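Local coordinates for periplasmic binding protein (Pseudomonas aeruginosa, PDB 2R79) that binds heme in the periplasm of Pseudomonas aeruginosa, probably to hand it on for transport into the cell, at residues G143-I148 with L155-R160; R174-H179 with L193-V198. All blocks are in the same frame, centred on the assembly; numbering follows the deposited sequence.

Contact 1. Residues G143-I148 with L155-R160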
ATOM      1  N   GLY A 143       3.468  37.741  -3.918  1.00 17.49           N
ATOM      2  CA  GLY A 143       2.298  37.930  -4.763  1.00 15.80           C
ATOM      3  C   GLY A 143       1.907  36.559  -5.292  1.00 15.26           C
ATOM      4  O   GLY A 143       2.740  35.859  -5.869  1.00 16.35           O
ATOM      5  N   VAL A 144       0.649  36.169  -5.115  1.00 14.50           N
ATOM      6  CA  VAL A 144       0.205  34.845  -5.540  1.00 11.82           C
ATOM      7  C   VAL A 144      -1.139  34.849  -6.257  1.00 13.43           C
ATOM      8  O   VAL A 144      -1.914  35.798  -6.145  1.00 13.26           O
ATOM      9  CB  VAL A 144       0.099  33.907  -4.298  1.00 12.31           C
ATOM     10  CG1 VAL A 144      -0.411  32.523  -4.696  1.00 11.08           C
ATOM     11  CG2 VAL A 144       1.461  33.798  -3.618  1.00 11.38           C
ATOM     12  N   LEU A 145      -1.402  33.784  -7.008  1.00 13.75           N
ATOM     13  CA  LEU A 145      -2.674  33.626  -7.703  1.00 14.39           C
ATOM     14  C   LEU A 145      -3.270  32.281  -7.290  1.00 13.62           C
ATOM     15  O   LEU A 145      -2.540  31.312  -7.095  1.00 13.78           O
ATOM     16  CB  LEU A 145      -2.477  33.653  -9.222  1.00 14.51           C
ATOM     17  CG  LEU A 145      -2.102  34.998  -9.849  1.00 16.44           C
ATOM     18  CD1 LEU A 145      -1.725  34.798 -11.308  1.00 13.45           C
ATOM     19  CD2 LEU A 145      -3.276  35.961  -9.728  1.00 13.85           C
ATOM     20  N   LEU A 146      -4.589  32.240  -7.140  1.00 13.95           N
ATOM     21  CA  LEU A 146      -5.314  31.016  -6.782  1.00 14.87           C
ATOM     22  C   LEU A 146      -6.268  30.768  -7.952  1.00 14.20           C
ATOM     23  O   LEU A 146      -7.076  31.631  -8.291  1.00 14.13           O
ATOM     24  CB  LEU A 146      -6.112  31.235  -5.491  1.00 16.28           C
ATOM     25  CG  LEU A 146      -6.986  30.187  -4.772  1.00 18.04           C
ATOM     26  CD1 LEU A 146      -7.716  29.308  -5.749  1.00 15.19           C
ATOM     27  CD2 LEU A 146      -6.138  29.359  -3.858  1.00 18.44           C
ATOM     28  N   VAL A 147      -6.180  29.600  -8.572  1.00 16.11           N
ATOM     29  CA  VAL A 147      -7.054  29.300  -9.698  1.00 19.60           C
ATOM     30  C   VAL A 147      -7.858  28.029  -9.493  1.00 21.27           C
ATOM     31  O   VAL A 147      -7.367  27.061  -8.912  1.00 21.81           O
ATOM     32  CB  VAL A 147      -6.255  29.153 -11.014  1.00 19.84           C
ATOM     33  CG1 VAL A 147      -5.502  30.439 -11.321  1.00 22.72           C
ATOM     34  CG2 VAL A 147      -5.289  27.988 -10.907  1.00 21.01           C
ATOM     35  N   ILE A 148      -9.103  28.044  -9.959  1.00 21.20           N
ATOM     36  CA  ILE A 148      -9.953  26.874  -9.865  1.00 22.02           C
ATOM     37  C   ILE A 148      -9.953  26.244 -11.248  1.00 22.99           C
ATOM     38  O   ILE A 148     -10.266  26.904 -12.237  1.00 24.17           O
ATOM     39  CB  ILE A 148     -11.400  27.221  -9.501  1.00 21.86           C
ATOM     40  CG1 ILE A 148     -11.445  28.011  -8.190  1.00 21.17           C
ATOM     41  CG2 ILE A 148     -12.201  25.933  -9.364  1.00 22.69           C
ATOM     42  CD1 ILE A 148     -10.771  27.311  -7.022  1.00 21.66           C
ATOM     43  N   LEU A 155     -10.186  27.615 -16.474  1.00 26.13           N
ATOM     44  CA  LEU A 155      -9.659  28.319 -15.316  1.00 26.06           C
ATOM     45  C   LEU A 155     -10.454  29.508 -14.811  1.00 26.77           C
ATOM     46  O   LEU A 155     -10.834  30.391 -15.577  1.00 28.81           O
ATOM     47  CB  LEU A 155      -8.236  28.797 -15.595  1.00 26.02           C
ATOM     48  CG  LEU A 155      -7.143  27.745 -15.728  1.00 25.43           C
ATOM     49  CD1 LEU A 155      -5.788  28.447 -15.736  1.00 23.62           C
ATOM     50  CD2 LEU A 155      -7.219  26.777 -14.558  1.00 23.98           C
ATOM     51  N   LEU A 156     -10.700  29.518 -13.506  1.00 24.90           N
ATOM     52  CA  LEU A 156     -11.383  30.626 -12.859  1.00 24.45           C
ATOM     53  C   LEU A 156     -10.377  31.182 -11.843  1.00 22.73           C
ATOM     54  O   LEU A 156      -9.822  30.435 -11.036  1.00 23.66           O
ATOM     55  CB  LEU A 156     -12.654  30.155 -12.137  1.00 23.33           C
ATOM     56  CG  LEU A 156     -13.900  29.803 -12.958  1.00 25.56           C
ATOM     57  CD1 LEU A 156     -15.026  29.401 -12.012  1.00 20.61           C
ATOM     58  CD2 LEU A 156     -14.334  31.004 -13.808  1.00 23.86           C
ATOM     59  N   VAL A 157     -10.118  32.482 -11.904  1.00 21.07           N
ATOM     60  CA  VAL A 157      -9.182  33.101 -10.981  1.00 18.15           C
ATOM     61  C   VAL A 157      -9.932  33.675  -9.795  1.00 18.51           C
ATOM     62  O   VAL A 157     -10.937  34.365  -9.966  1.00 19.44           O
ATOM     63  CB  VAL A 157      -8.389  34.238 -11.658  1.00 18.39           C
ATOM     64  CG1 VAL A 157      -7.442  34.884 -10.654  1.00 14.67           C
ATOM     65  CG2 VAL A 157      -7.617  33.692 -12.839  1.00 16.04           C
ATOM     66  N   ALA A 158      -9.441  33.392  -8.592  1.00 18.45           N
ATOM     67  CA  ALA A 158     -10.070  33.891  -7.371  1.00 17.27           C
ATOM     68  C   ALA A 158      -9.747  35.358  -7.138  1.00 17.97           C
ATOM     69  O   ALA A 158      -8.613  35.725  -6.822  1.00 16.87           O
ATOM     70  CB  ALA A 158      -9.622  33.066  -6.159  1.00 16.20           C
ATOM     71  N   GLY A 159     -10.758  36.198  -7.295  1.00 18.22           N
ATOM     72  CA  GLY A 159     -10.568  37.611  -7.081  1.00 18.14           C
ATOM     73  C   GLY A 159     -10.975  37.961  -5.669  1.00 19.31           C
ATOM     74  O   GLY A 159     -11.097  37.082  -4.811  1.00 20.38           O
ATOM     75  N   ARG A 160     -11.199  39.247  -5.439  1.00 18.36           N
ATOM     76  CA  ARG A 160     -11.591  39.751  -4.141  1.00 21.52           C
ATOM     77  C   ARG A 160     -12.949  39.213  -3.701  1.00 22.00           C
ATOM     78  O   ARG A 160     -13.833  38.981  -4.519  1.00 21.19           O
ATOM     79  CB  ARG A 160     -11.632  41.278  -4.173  1.00 26.27           C
ATOM     80  CG  ARG A 160     -10.315  41.954  -4.573  1.00 34.62           C
ATOM     81  CD  ARG A 160     -10.119  43.225  -3.758  1.00 41.79           C
ATOM     82  NE  ARG A 160     -11.402  43.891  -3.534  1.00 48.57           N
ATOM     83  CZ  ARG A 160     -11.651  44.748  -2.548  1.00 50.37           C
ATOM     84  NH1 ARG A 160     -10.700  45.064  -1.676  1.00 52.60           N
ATOM     85  NH2 ARG A 160     -12.863  45.272  -2.424  1.00 52.16           N
TER
HETATM   86  O   HOH W   1      -5.999  34.689  -7.328  1.00 20.11           O
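I148 and L156 face each other as an antiparallel hydrogen-bonded pair, each satisfying the other's backbone. I148 N donates to L156 O at 2.7 Å, and L156 N returns a bond of 2.9 Å to I148 O; both donors lie in the plane of the carbonyl they reach. L156 O has a second, weaker neighbour, since the CA of V147 approaches it at 3.3 Å in a CA-H...O contact. Two residues further from the turn, A158 N gives L146 O a nearly linear bond of 3.0 Å (176° at the hydrogen). The reciprocal direct bond is replaced by a water, which accepts from L146 N at 2.8 Å and donates to A158 O at 2.9 Å. With the strands at 141° rather than fully antiparallel, this is where they begin to splay. The arrangement is a beta hairpin in the mixed sheet of a periplasmic binding protein lobe. V147 and V157 form the non-hydrogen-bonded pair, and on their side V147 CG1 meets V157 CG2 at 4.2 Å. Each methyl is anti to its own carbonyl carbon, but the rotamers differ: the second methyl of V157 is anti to the backbone N, that of V147 between N and carbonyl carbon. The outward V157 O is taken by H179 NE2, while backbone bonds from L145 and V147 to V199 occupy the other edge of 143-148. On the opposite face, L146 CB rests on A158 CB at 4.0 Å. There too I148 meets L156 through their CB atoms, and its side chain also touches the bound heme and Y182.

Contact 2. Residues R174-H179 with L193-V198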
ATOM      1  N   ARG A 174      -0.225  37.881  -1.025  1.00 19.66           N
ATOM      2  CA  ARG A 174      -0.927  39.026  -1.622  1.00 20.46           C
ATOM      3  C   ARG A 174      -1.614  38.519  -2.881  1.00 19.61           C
ATOM      4  O   ARG A 174      -0.945  38.050  -3.806  1.00 20.25           O
ATOM      5  CB  ARG A 174       0.055  40.130  -2.027  1.00 23.47           C
ATOM      6  CG  ARG A 174       0.760  40.825  -0.872  1.00 32.80           C
ATOM      7  CD  ARG A 174       0.052  42.097  -0.449  1.00 35.80           C
ATOM      8  NE  ARG A 174       0.876  42.875   0.472  1.00 43.11           N
ATOM      9  CZ  ARG A 174       0.946  42.673   1.788  1.00 45.90           C
ATOM     10  NH1 ARG A 174       0.233  41.709   2.361  1.00 47.58           N
ATOM     11  NH2 ARG A 174       1.744  43.431   2.530  1.00 46.08           N
ATOM     12  N   ASN A 175      -2.939  38.596  -2.923  1.00 18.50           N
ATOM     13  CA  ASN A 175      -3.664  38.138  -4.101  1.00 17.11           C
ATOM     14  C   ASN A 175      -3.391  39.148  -5.216  1.00 18.92           C
ATOM     15  O   ASN A 175      -3.700  40.328  -5.081  1.00 16.88           O
ATOM     16  CB  ASN A 175      -5.164  38.063  -3.804  1.00 15.89           C
ATOM     17  CG  ASN A 175      -5.951  37.407  -4.929  1.00 16.58           C
ATOM     18  OD1 ASN A 175      -7.173  37.261  -4.837  1.00 18.06           O
ATOM     19  ND2 ASN A 175      -5.257  37.004  -5.993  1.00 12.38           N
ATOM     20  N   LEU A 176      -2.794  38.673  -6.304  1.00 19.20           N
ATOM     21  CA  LEU A 176      -2.451  39.516  -7.440  1.00 20.74           C
ATOM     22  C   LEU A 176      -3.645  39.922  -8.295  1.00 22.67           C
ATOM     23  O   LEU A 176      -3.556  40.864  -9.075  1.00 23.41           O
ATOM     24  CB  LEU A 176      -1.424  38.797  -8.312  1.00 19.13           C
ATOM     25  CG  LEU A 176       0.062  39.101  -8.114  1.00 18.76           C
ATOM     26  CD1 LEU A 176       0.322  39.755  -6.776  1.00 19.13           C
ATOM     27  CD2 LEU A 176       0.839  37.818  -8.267  1.00 15.29           C
ATOM     28  N   ALA A 177      -4.754  39.205  -8.152  1.00 24.26           N
ATOM     29  CA  ALA A 177      -5.964  39.487  -8.919  1.00 24.59           C
ATOM     30  C   ALA A 177      -6.709  40.646  -8.275  1.00 23.72           C
ATOM     31  O   ALA A 177      -6.894  40.656  -7.069  1.00 27.17           O
ATOM     32  CB  ALA A 177      -6.855  38.251  -8.959  1.00 24.37           C
ATOM     33  N   THR A 178      -7.136  41.617  -9.078  1.00 22.59           N
ATOM     34  CA  THR A 178      -7.846  42.764  -8.534  1.00 21.86           C
ATOM     35  C   THR A 178      -9.333  42.757  -8.838  1.00 20.91           C
ATOM     36  O   THR A 178     -10.063  43.608  -8.350  1.00 22.22           O
ATOM     37  CB  THR A 178      -7.232  44.102  -9.029  1.00 25.15           C
ATOM     38  OG1 THR A 178      -7.374  44.216 -10.452  1.00 25.20           O
ATOM     39  CG2 THR A 178      -5.750  44.168  -8.658  1.00 23.71           C
ATOM     40  N   HIS A 179      -9.790  41.804  -9.642  1.00 20.56           N
ATOM     41  CA  HIS A 179     -11.212  41.729  -9.951  1.00 21.37           C
ATOM     42  C   HIS A 179     -12.000  41.179  -8.759  1.00 22.53           C
ATOM     43  O   HIS A 179     -11.426  40.763  -7.751  1.00 22.05           O
ATOM     44  CB  HIS A 179     -11.464  40.829 -11.161  1.00 21.17           C
ATOM     45  CG  HIS A 179     -11.038  39.409 -10.955  1.00 21.94           C
ATOM     46  ND1 HIS A 179      -9.759  38.968 -11.218  1.00 22.60           N
ATOM     47  CD2 HIS A 179     -11.719  38.332 -10.496  1.00 19.73           C
ATOM     48  CE1 HIS A 179      -9.673  37.681 -10.934  1.00 20.28           C
ATOM     49  NE2 HIS A 179     -10.848  37.271 -10.493  1.00 20.85           N
ATOM     50  N   LEU A 193       1.365  38.705 -14.806  1.00 23.19           N
ATOM     51  CA  LEU A 193       1.335  38.950 -13.368  1.00 23.60           C
ATOM     52  C   LEU A 193       2.542  38.327 -12.682  1.00 22.37           C
ATOM     53  O   LEU A 193       2.944  38.764 -11.606  1.00 23.27           O
ATOM     54  CB  LEU A 193       0.036  38.415 -12.770  1.00 24.70           C
ATOM     55  CG  LEU A 193      -1.172  39.315 -13.025  1.00 25.18           C
ATOM     56  CD1 LEU A 193      -2.456  38.551 -12.767  1.00 29.75           C
ATOM     57  CD2 LEU A 193      -1.081  40.547 -12.125  1.00 28.81           C
ATOM     58  N   ASP A 194       3.114  37.309 -13.318  1.00 23.53           N
ATOM     59  CA  ASP A 194       4.308  36.625 -12.826  1.00 25.52           C
ATOM     60  C   ASP A 194       4.280  36.296 -11.333  1.00 23.69           C
ATOM     61  O   ASP A 194       5.103  36.790 -10.566  1.00 24.03           O
ATOM     62  CB  ASP A 194       5.541  37.480 -13.130  1.00 28.93           C
ATOM     63  CG  ASP A 194       6.811  36.654 -13.218  1.00 35.40           C
ATOM     64  OD1 ASP A 194       7.914  37.243 -13.293  1.00 36.85           O
ATOM     65  OD2 ASP A 194       6.701  35.408 -13.218  1.00 38.77           O
ATOM     66  N   PRO A 195       3.348  35.434 -10.910  1.00 21.29           N
ATOM     67  CA  PRO A 195       3.210  35.036  -9.506  1.00 21.74           C
ATOM     68  C   PRO A 195       4.426  34.281  -8.988  1.00 19.76           C
ATOM     69  O   PRO A 195       5.056  33.528  -9.726  1.00 20.53           O
ATOM     70  CB  PRO A 195       1.987  34.119  -9.510  1.00 19.49           C
ATOM     71  CG  PRO A 195       1.333  34.380 -10.810  1.00 24.83           C
ATOM     72  CD  PRO A 195       2.443  34.649 -11.754  1.00 22.30           C
ATOM     73  N   VAL A 196       4.740  34.481  -7.715  1.00 19.97           N
ATOM     74  CA  VAL A 196       5.847  33.778  -7.081  1.00 20.41           C
ATOM     75  C   VAL A 196       5.398  32.328  -6.892  1.00 19.36           C
ATOM     76  O   VAL A 196       6.210  31.406  -6.886  1.00 19.98           O
ATOM     77  CB  VAL A 196       6.175  34.396  -5.705  1.00 22.99           C
ATOM     78  CG1 VAL A 196       6.907  33.392  -4.822  1.00 24.43           C
ATOM     79  CG2 VAL A 196       7.030  35.631  -5.899  1.00 26.02           C
ATOM     80  N   ALA A 197       4.092  32.145  -6.744  1.00 16.78           N
ATOM     81  CA  ALA A 197       3.508  30.826  -6.557  1.00 17.47           C
ATOM     82  C   ALA A 197       2.082  30.845  -7.068  1.00 17.28           C
ATOM     83  O   ALA A 197       1.418  31.881  -7.044  1.00 20.00           O
ATOM     84  CB  ALA A 197       3.525  30.440  -5.079  1.00 14.96           C
ATOM     85  N   VAL A 198       1.618  29.699  -7.541  1.00 15.80           N
ATOM     86  CA  VAL A 198       0.263  29.589  -8.041  1.00 17.57           C
ATOM     87  C   VAL A 198      -0.422  28.455  -7.298  1.00 16.49           C
ATOM     88  O   VAL A 198       0.127  27.362  -7.197  1.00 19.11           O
ATOM     89  CB  VAL A 198       0.252  29.284  -9.557  1.00 17.38           C
ATOM     90  CG1 VAL A 198      -1.171  29.094 -10.045  1.00 15.41           C
ATOM     91  CG2 VAL A 198       0.909  30.415 -10.314  1.00 20.00           C
TER
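L176 is the one side chain of 174-179 that spans to 193-198, and it meets L193 and P195 by apolar contact alone; no hydrogen bond crosses between the segments. Its CD2 methyl does the reaching, lying 3.9 Å from P195 CA and 4.1 Å from P195 CB, against the start of the pyrrolidine ring. The same methyl comes within 4.1 Å of L193 O. The conformation behind this is unusual: chi1 of -96° is turned well off a staggered position, and chi2 of 18° nearly eclipses CD1 with CA, which leaves CD2 as the branch extended toward the proline. At 2.4 Å resolution such torsions may reflect strain or simply the limits of the model. L193 is by contrast an ordinary rotamer. Its CG stands anti to the carbonyl carbon, chi1 -77°, and the side chain leans toward 174-179, where CD2 lies 3.9 Å from L176 O and 4.2 Å from L176 CB. The two leucines therefore engage differently: L176 presents a branch end to backbone and ring, whereas L193 presents a methyl to the base of L176. L145 of strand 143-150 touches all three residues and joins them to the sheet. D194, the first residue past helix 187-193 to leave helical geometry, has positive phi and points its CB away from 174-179; its carbonyl oxygen is bonded by R225 NH2. This turn carries the chain from the helix through P195 into strand 197-202. Strands 174-175 and 197-202 both run parallel to 143-150, on its two edges, an alpha/beta layout with helix-to-strand connections as expected of a periplasmic binding protein lobe.

From the N terminus, the chain builds the four-stranded parallel sheet and passes along helix 111-135 before it lays down 143-148 and turns back into 155-160, so contact 1 closes a tight hairpin. It then passes through helix 163-170 to 174-179, continues through strand 182-183 and helix 187-193, and closes contact 2 at 193-198. The two are in series, neither nested nor crossed, yet their centres lie about 7 Å apart. Strand 143-150 explains this: it pairs with 155-158 in contact 1 and lies between strand 174-175, which 174-179 leaves, and strand 197-202, which 193-198 enters. V144 N to R174 O, 2.8 Å, and R160 N to H179 O, also 2.8 Å, are probable hydrogen bonds joining the contacts.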